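PDB 2JEK: RV1873 from Mycobacterium tuberculosis, which is of unknown function but folds as a right-handed superhelix of alpha helices and belongs to the DUF1810 family. Local coordinates for residues His79-Ile93 with Ala118-Tyr130. Numbering follows the deposited sequence.
With SO4 (sulfate ion), chain B.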
loop_
_atom_site.group_PDB
_atom_site.type_symbol
_atom_site.label_atom_id
_atom_site.label_comp_id
_atom_site.label_asym_id
_atom_site.label_seq_id
_atom_site.Cartn_x
_atom_site.Cartn_y
_atom_site.Cartn_z
ATOM N N HIS A 79 4.098 -1.353 -7.423
ATOM C CA HIS A 79 4.692 -0.222 -8.122
ATOM C C HIS A 79 3.727 0.327 -9.174
ATOM O O HIS A 79 3.623 1.549 -9.365
ATOM C CB HIS A 79 6.013 -0.612 -8.775
ATOM C CG HIS A 79 7.123 -0.847 -7.799
ATOM N ND1 HIS A 79 7.774 0.184 -7.157
ATOM C CD2 HIS A 79 7.727 -1.985 -7.391
ATOM C CE1 HIS A 79 8.725 -0.312 -6.385
ATOM N NE2 HIS A 79 8.716 -1.626 -6.508
ATOM N N GLU A 80 3.015 -0.568 -9.864
ATOM C CA GLU A 80 2.007 -0.119 -10.825
ATOM C C GLU A 80 0.960 0.761 -10.154
ATOM O O GLU A 80 0.638 1.848 -10.641
ATOM C CB GLU A 80 1.328 -1.313 -11.509
ATOM C CG GLU A 80 0.016 -0.956 -12.218
ATOM C CD GLU A 80 -0.527 -2.092 -13.061
ATOM O OE1 GLU A 80 -0.509 -3.252 -12.587
ATOM O OE2 GLU A 80 -0.994 -1.816 -14.187
ATOM N N CYS A 81 0.451 0.304 -9.013
ATOM C CA CYS A 81 -0.634 1.008 -8.338
ATOM C C CYS A 81 -0.143 2.320 -7.771
ATOM O O CYS A 81 -0.841 3.317 -7.836
ATOM C CB CYS A 81 -1.226 0.120 -7.248
ATOM S SG CYS A 81 -2.190 -1.266 -7.897
ATOM N N THR A 82 1.059 2.319 -7.209
ATOM C CA THR A 82 1.668 3.552 -6.703
ATOM C C THR A 82 1.864 4.560 -7.840
ATOM O O THR A 82 1.526 5.739 -7.690
ATOM C CB THR A 82 3.009 3.226 -6.025
ATOM O OG1 THR A 82 2.764 2.321 -4.942
ATOM C CG2 THR A 82 3.710 4.481 -5.490
ATOM N N GLY A 83 2.391 4.079 -8.968
ATOM C CA GLY A 83 2.626 4.931 -10.135
ATOM C C GLY A 83 1.363 5.553 -10.700
ATOM O O GLY A 83 1.351 6.745 -11.083
ATOM N N LEU A 84 0.281 4.769 -10.732
ATOM C CA LEU A 84 -1.022 5.286 -11.178
ATOM C C LEU A 84 -1.511 6.436 -10.304
ATOM O O LEU A 84 -2.018 7.442 -10.809
ATOM C CB LEU A 84 -2.072 4.167 -11.236
ATOM C CG LEU A 84 -1.850 3.126 -12.333
ATOM C CD1 LEU A 84 -2.804 1.952 -12.148
ATOM C CD2 LEU A 84 -2.010 3.773 -13.712
ATOM N N VAL A 85 -1.343 6.293 -8.989
ATOM C CA VAL A 85 -1.733 7.356 -8.068
ATOM C C VAL A 85 -0.862 8.592 -8.301
ATOM O O VAL A 85 -1.369 9.714 -8.350
ATOM C CB VAL A 85 -1.666 6.897 -6.585
ATOM C CG1 VAL A 85 -1.986 8.062 -5.641
ATOM C CG2 VAL A 85 -2.651 5.750 -6.328
ATOM N N ASN A 86 0.445 8.381 -8.462
ATOM C CA ASN A 86 1.372 9.502 -8.692
ATOM C C ASN A 86 1.055 10.298 -9.953
ATOM O O ASN A 86 1.338 11.486 -10.010
ATOM C CB ASN A 86 2.819 9.031 -8.714
ATOM C CG ASN A 86 3.358 8.755 -7.329
ATOM O OD1 ASN A 86 2.869 9.300 -6.346
ATOM N ND2 ASN A 86 4.392 7.938 -7.254
ATOM N N GLN A 87 0.418 9.640 -10.920
ATOM C CA GLN A 87 0.075 10.200 -12.234
ATOM C C GLN A 87 -1.174 11.092 -12.229
ATOM O O GLN A 87 -1.354 11.920 -13.134
ATOM C CB GLN A 87 -0.119 9.033 -13.207
ATOM C CG GLN A 87 -0.208 9.385 -14.667
ATOM C CD GLN A 87 -0.314 8.151 -15.533
ATOM O OE1 GLN A 87 -1.234 7.341 -15.384
ATOM N NE2 GLN A 87 0.629 7.996 -16.442
ATOM N N VAL A 88 -2.039 10.921 -11.231
ATOM C CA VAL A 88 -3.274 11.705 -11.133
ATOM C C VAL A 88 -2.946 13.189 -10.926
ATOM O O VAL A 88 -2.069 13.533 -10.132
ATOM C CB VAL A 88 -4.183 11.192 -9.987
ATOM C CG1 VAL A 88 -5.470 12.006 -9.900
ATOM C CG2 VAL A 88 -4.538 9.725 -10.192
ATOM N N GLN A 89 -3.631 14.058 -11.674
ATOM C CA GLN A 89 -3.395 15.499 -11.588
ATOM C C GLN A 89 -4.598 16.240 -11.045
ATOM O O GLN A 89 -5.740 15.904 -11.368
ATOM C CB GLN A 89 -3.065 16.083 -12.966
ATOM C CG GLN A 89 -1.833 15.508 -13.603
ATOM C CD GLN A 89 -0.566 15.804 -12.823
ATOM O OE1 GLN A 89 -0.379 16.907 -12.299
ATOM N NE2 GLN A 89 0.319 14.814 -12.743
ATOM N N GLY A 90 -4.326 17.246 -10.223
ATOM C CA GLY A 90 -5.351 18.172 -9.754
ATOM C C GLY A 90 -6.196 17.719 -8.586
ATOM O O GLY A 90 -7.078 18.454 -8.138
ATOM N N ARG A 91 -5.933 16.517 -8.079
ATOM C CA ARG A 91 -6.734 15.975 -6.985
ATOM C C ARG A 91 -5.905 15.764 -5.729
ATOM O O ARG A 91 -4.767 15.289 -5.802
ATOM C CB ARG A 91 -7.395 14.662 -7.403
ATOM C CG ARG A 91 -8.492 14.815 -8.443
ATOM C CD ARG A 91 -9.239 13.511 -8.618
ATOM N NE ARG A 91 -9.962 13.466 -9.886
ATOM C CZ ARG A 91 -10.882 12.554 -10.193
ATOM N NH1 ARG A 91 -11.204 11.607 -9.316
ATOM N NH2 ARG A 91 -11.490 12.599 -11.375
ATOM N N SER A 92 -6.474 16.120 -4.578
ATOM C CA SER A 92 -5.849 15.823 -3.302
ATOM C C SER A 92 -6.039 14.335 -3.048
ATOM O O SER A 92 -6.896 13.688 -3.657
ATOM C CB SER A 92 -6.481 16.633 -2.173
ATOM O OG SER A 92 -7.796 16.171 -1.909
ATOM N N ILE A 93 -5.244 13.785 -2.140
ATOM C CA ILE A 93 -5.296 12.353 -1.932
ATOM C C ILE A 93 -6.664 11.918 -1.390
ATOM O O ILE A 93 -7.113 10.811 -1.679
ATOM C CB ILE A 93 -4.130 11.869 -1.040
ATOM C CG1 ILE A 93 -3.862 10.363 -1.246
ATOM C CG2 ILE A 93 -4.355 12.249 0.414
ATOM C CD1 ILE A 93 -3.491 9.964 -2.671
ATOM N N ALA A 118 15.285 1.301 -2.948
ATOM C CA ALA A 118 14.724 1.517 -4.284
ATOM C C ALA A 118 13.244 1.909 -4.151
ATOM O O ALA A 118 12.331 1.199 -4.585
ATOM C CB ALA A 118 14.892 0.270 -5.141
ATOM N N ASN A 119 13.032 3.057 -3.522
ATOM C CA ASN A 119 11.708 3.437 -3.041
ATOM C C ASN A 119 11.190 4.713 -3.660
ATOM O O ASN A 119 10.288 5.343 -3.119
ATOM C CB ASN A 119 11.750 3.602 -1.521
ATOM C CG ASN A 119 12.789 4.627 -1.058
ATOM O OD1 ASN A 119 13.332 5.399 -1.860
ATOM N ND2 ASN A 119 13.041 4.657 0.243
ATOM N N GLN A 120 11.736 5.092 -4.805
ATOM C CA GLN A 120 11.464 6.398 -5.354
ATOM C C GLN A 120 9.974 6.663 -5.564
ATOM O O GLN A 120 9.508 7.765 -5.319
ATOM C CB GLN A 120 12.267 6.618 -6.642
ATOM C CG GLN A 120 12.090 5.545 -7.732
ATOM C CD GLN A 120 13.101 4.386 -7.664
ATOM O OE1 GLN A 120 13.255 3.637 -8.635
ATOM N NE2 GLN A 120 13.790 4.240 -6.531
ATOM N N ASP A 121 9.222 5.655 -5.995
ATOM C CA ASP A 121 7.799 5.876 -6.227
ATOM C C ASP A 121 7.005 6.026 -4.923
ATOM O O ASP A 121 6.095 6.853 -4.856
ATOM C CB ASP A 121 7.177 4.831 -7.157
ATOM C CG ASP A 121 7.477 3.411 -6.750
ATOM O OD1 ASP A 121 8.313 3.163 -5.853
ATOM O OD2 ASP A 121 6.869 2.508 -7.372
ATOM N N PHE A 122 7.363 5.254 -3.902
ATOM C CA PHE A 122 6.687 5.335 -2.606
ATOM C C PHE A 122 6.947 6.694 -1.976
ATOM O O PHE A 122 6.025 7.350 -1.499
ATOM C CB PHE A 122 7.147 4.211 -1.665
ATOM C CG PHE A 122 7.109 2.823 -2.286
ATOM C CD1 PHE A 122 5.967 2.370 -2.949
ATOM C CD2 PHE A 122 8.211 1.975 -2.200
ATOM C CE1 PHE A 122 5.914 1.099 -3.532
ATOM C CE2 PHE A 122 8.169 0.695 -2.779
ATOM C CZ PHE A 122 7.014 0.266 -3.444
ATOM N N VAL A 123 8.205 7.119 -1.999
ATOM C CA VAL A 123 8.588 8.398 -1.414
ATOM C C VAL A 123 8.004 9.551 -2.225
ATOM O O VAL A 123 7.553 10.543 -1.649
ATOM C CB VAL A 123 10.120 8.522 -1.262
ATOM C CG1 VAL A 123 10.460 9.823 -0.564
ATOM C CG2 VAL A 123 10.649 7.372 -0.433
ATOM N N ALA A 124 7.973 9.412 -3.547
ATOM C CA ALA A 124 7.358 10.422 -4.412
ATOM C C ALA A 124 5.885 10.623 -4.066
ATOM O O ALA A 124 5.387 11.757 -4.069
ATOM C CB ALA A 124 7.511 10.059 -5.881
ATOM N N LEU A 125 5.183 9.530 -3.762
ATOM C CA LEU A 125 3.760 9.634 -3.418
ATOM C C LEU A 125 3.621 10.412 -2.103
ATOM O O LEU A 125 2.793 11.328 -1.994
ATOM C CB LEU A 125 3.097 8.249 -3.350
ATOM C CG LEU A 125 1.564 8.235 -3.454
ATOM C CD1 LEU A 125 1.104 6.886 -3.975
ATOM C CD2 LEU A 125 0.897 8.537 -2.107
ATOM N N LEU A 126 4.440 10.071 -1.112
ATOM C CA LEU A 126 4.421 10.801 0.162
ATOM C C LEU A 126 4.748 12.282 -0.020
ATOM O O LEU A 126 4.130 13.156 0.609
ATOM C CB LEU A 126 5.369 10.154 1.179
ATOM C CG LEU A 126 4.948 8.756 1.664
ATOM C CD1 LEU A 126 6.040 8.079 2.482
ATOM C CD2 LEU A 126 3.640 8.788 2.468
ATOM N N ALA A 127 5.705 12.568 -0.905
ATOM C CA ALA A 127 6.110 13.953 -1.169
ATOM C C ALA A 127 4.980 14.731 -1.837
ATOM O O ALA A 127 4.711 15.883 -1.485
ATOM C CB ALA A 127 7.369 13.979 -2.035
ATOM N N LYS A 128 4.312 14.104 -2.799
ATOM C CA LYS A 128 3.293 14.793 -3.586
ATOM C C LYS A 128 2.014 15.023 -2.793
ATOM O O LYS A 128 1.381 16.089 -2.885
ATOM C CB LYS A 128 2.969 14.002 -4.864
ATOM C CG LYS A 128 1.871 14.650 -5.704
ATOM C CD LYS A 128 1.786 14.036 -7.079
ATOM C CE LYS A 128 0.578 14.558 -7.848
ATOM N NZ LYS A 128 0.553 14.060 -9.248
ATOM N N TYR A 129 1.630 14.017 -2.016
ATOM C CA TYR A 129 0.292 13.984 -1.431
ATOM C C TYR A 129 0.215 14.157 0.082
ATOM O O TYR A 129 -0.874 14.446 0.603
ATOM C CB TYR A 129 -0.384 12.668 -1.790
ATOM C CG TYR A 129 -0.763 12.552 -3.228
ATOM C CD1 TYR A 129 -1.845 13.276 -3.740
ATOM C CD2 TYR A 129 -0.080 11.678 -4.076
ATOM C CE1 TYR A 129 -2.217 13.157 -5.059
ATOM C CE2 TYR A 129 -0.446 11.546 -5.411
ATOM C CZ TYR A 129 -1.518 12.292 -5.901
ATOM O OH TYR A 129 -1.885 12.147 -7.207
ATOM N N TYR A 130 1.336 13.974 0.779
ATOM C CA TYR A 130 1.351 14.001 2.249
ATOM C C TYR A 130 2.403 14.966 2.788
ATOM O O TYR A 130 2.864 14.815 3.915
ATOM C CB TYR A 130 1.592 12.601 2.834
ATOM C CG TYR A 130 0.490 11.611 2.503
ATOM C CD1 TYR A 130 -0.621 11.478 3.333
ATOM C CD2 TYR A 130 0.545 10.847 1.342
ATOM C CE1 TYR A 130 -1.650 10.578 3.012
ATOM C CE2 TYR A 130 -0.466 9.959 1.005
ATOM C CZ TYR A 130 -1.559 9.818 1.848
ATOM O OH TYR A 130 -2.533 8.923 1.476
HETATM S S SO4 B . 3.340 15.375 -11.090
HETATM O O1 SO4 B . 3.751 16.282 -12.160
HETATM O O2 SO4 B . 2.398 16.046 -10.199
HETATM O O3 SO4 B . 4.508 14.906 -10.350
HETATM O O4 SO4 B . 2.653 14.238 -11.708
HETATM O O HOH W 1 5.867 3.088 -9.784
HETATM O O HOH W 2 11.302 -1.569 -4.989
HETATM O O HOH W 3 -3.526 14.772 -8.053
HETATM O O HOH W 4 -3.025 15.356 -0.879
#
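Asp121, in the first turn of helix 120-129, takes a short, nearly straight hydrogen bond from His79, ND1 to OD2 2.5 Å. The syn lone pair of OD2 is used, and carboxylate and imidazole lie almost coplanar, 9° apart; a water donates to both His79 O and OD2. A chi1 of 51° puts CG between the backbone N and carbonyl carbon, and OD1 sits over the centre of the Phe122 ring. That ring lies nearly parallel to the His79 imidazole but slid aside, centroids 4.9 Å apart, and turns an edge to Thr82 OG1, which is bonded to Leu78 O. Asp121 O lies in the plane of the Asn86 amide and accepts from ND2 (3.1 Å); Leu125 N reaches the same oxygen from the opposite face of its carbonyl plane. The Asn86 side chain sits as a knob among Asp121, Ala124, Leu125 and Tyr129, where helices 74-87 and 120-129 of this all-helical superhelix run roughly parallel, at 32°. Leu125 CD1 packs on Val85 CG1. Fully extended, Lys128 reaches the C-terminal end of helix 74-87, where NZ donates to Asn86 O and Val88 O, each at 2.8 Å; with Gln89 NE2 it holds a sulfate, probably from the crystallisation liquor. Tyr129 OH donates to Val85 O (2.7 Å), while Ile93 CD1 covers one ring face and Lys128 CG the other. Tyr130, its hydroxyl bonded to Asp102 O, meets Ile93 CG1 through OH at 3.4 Å.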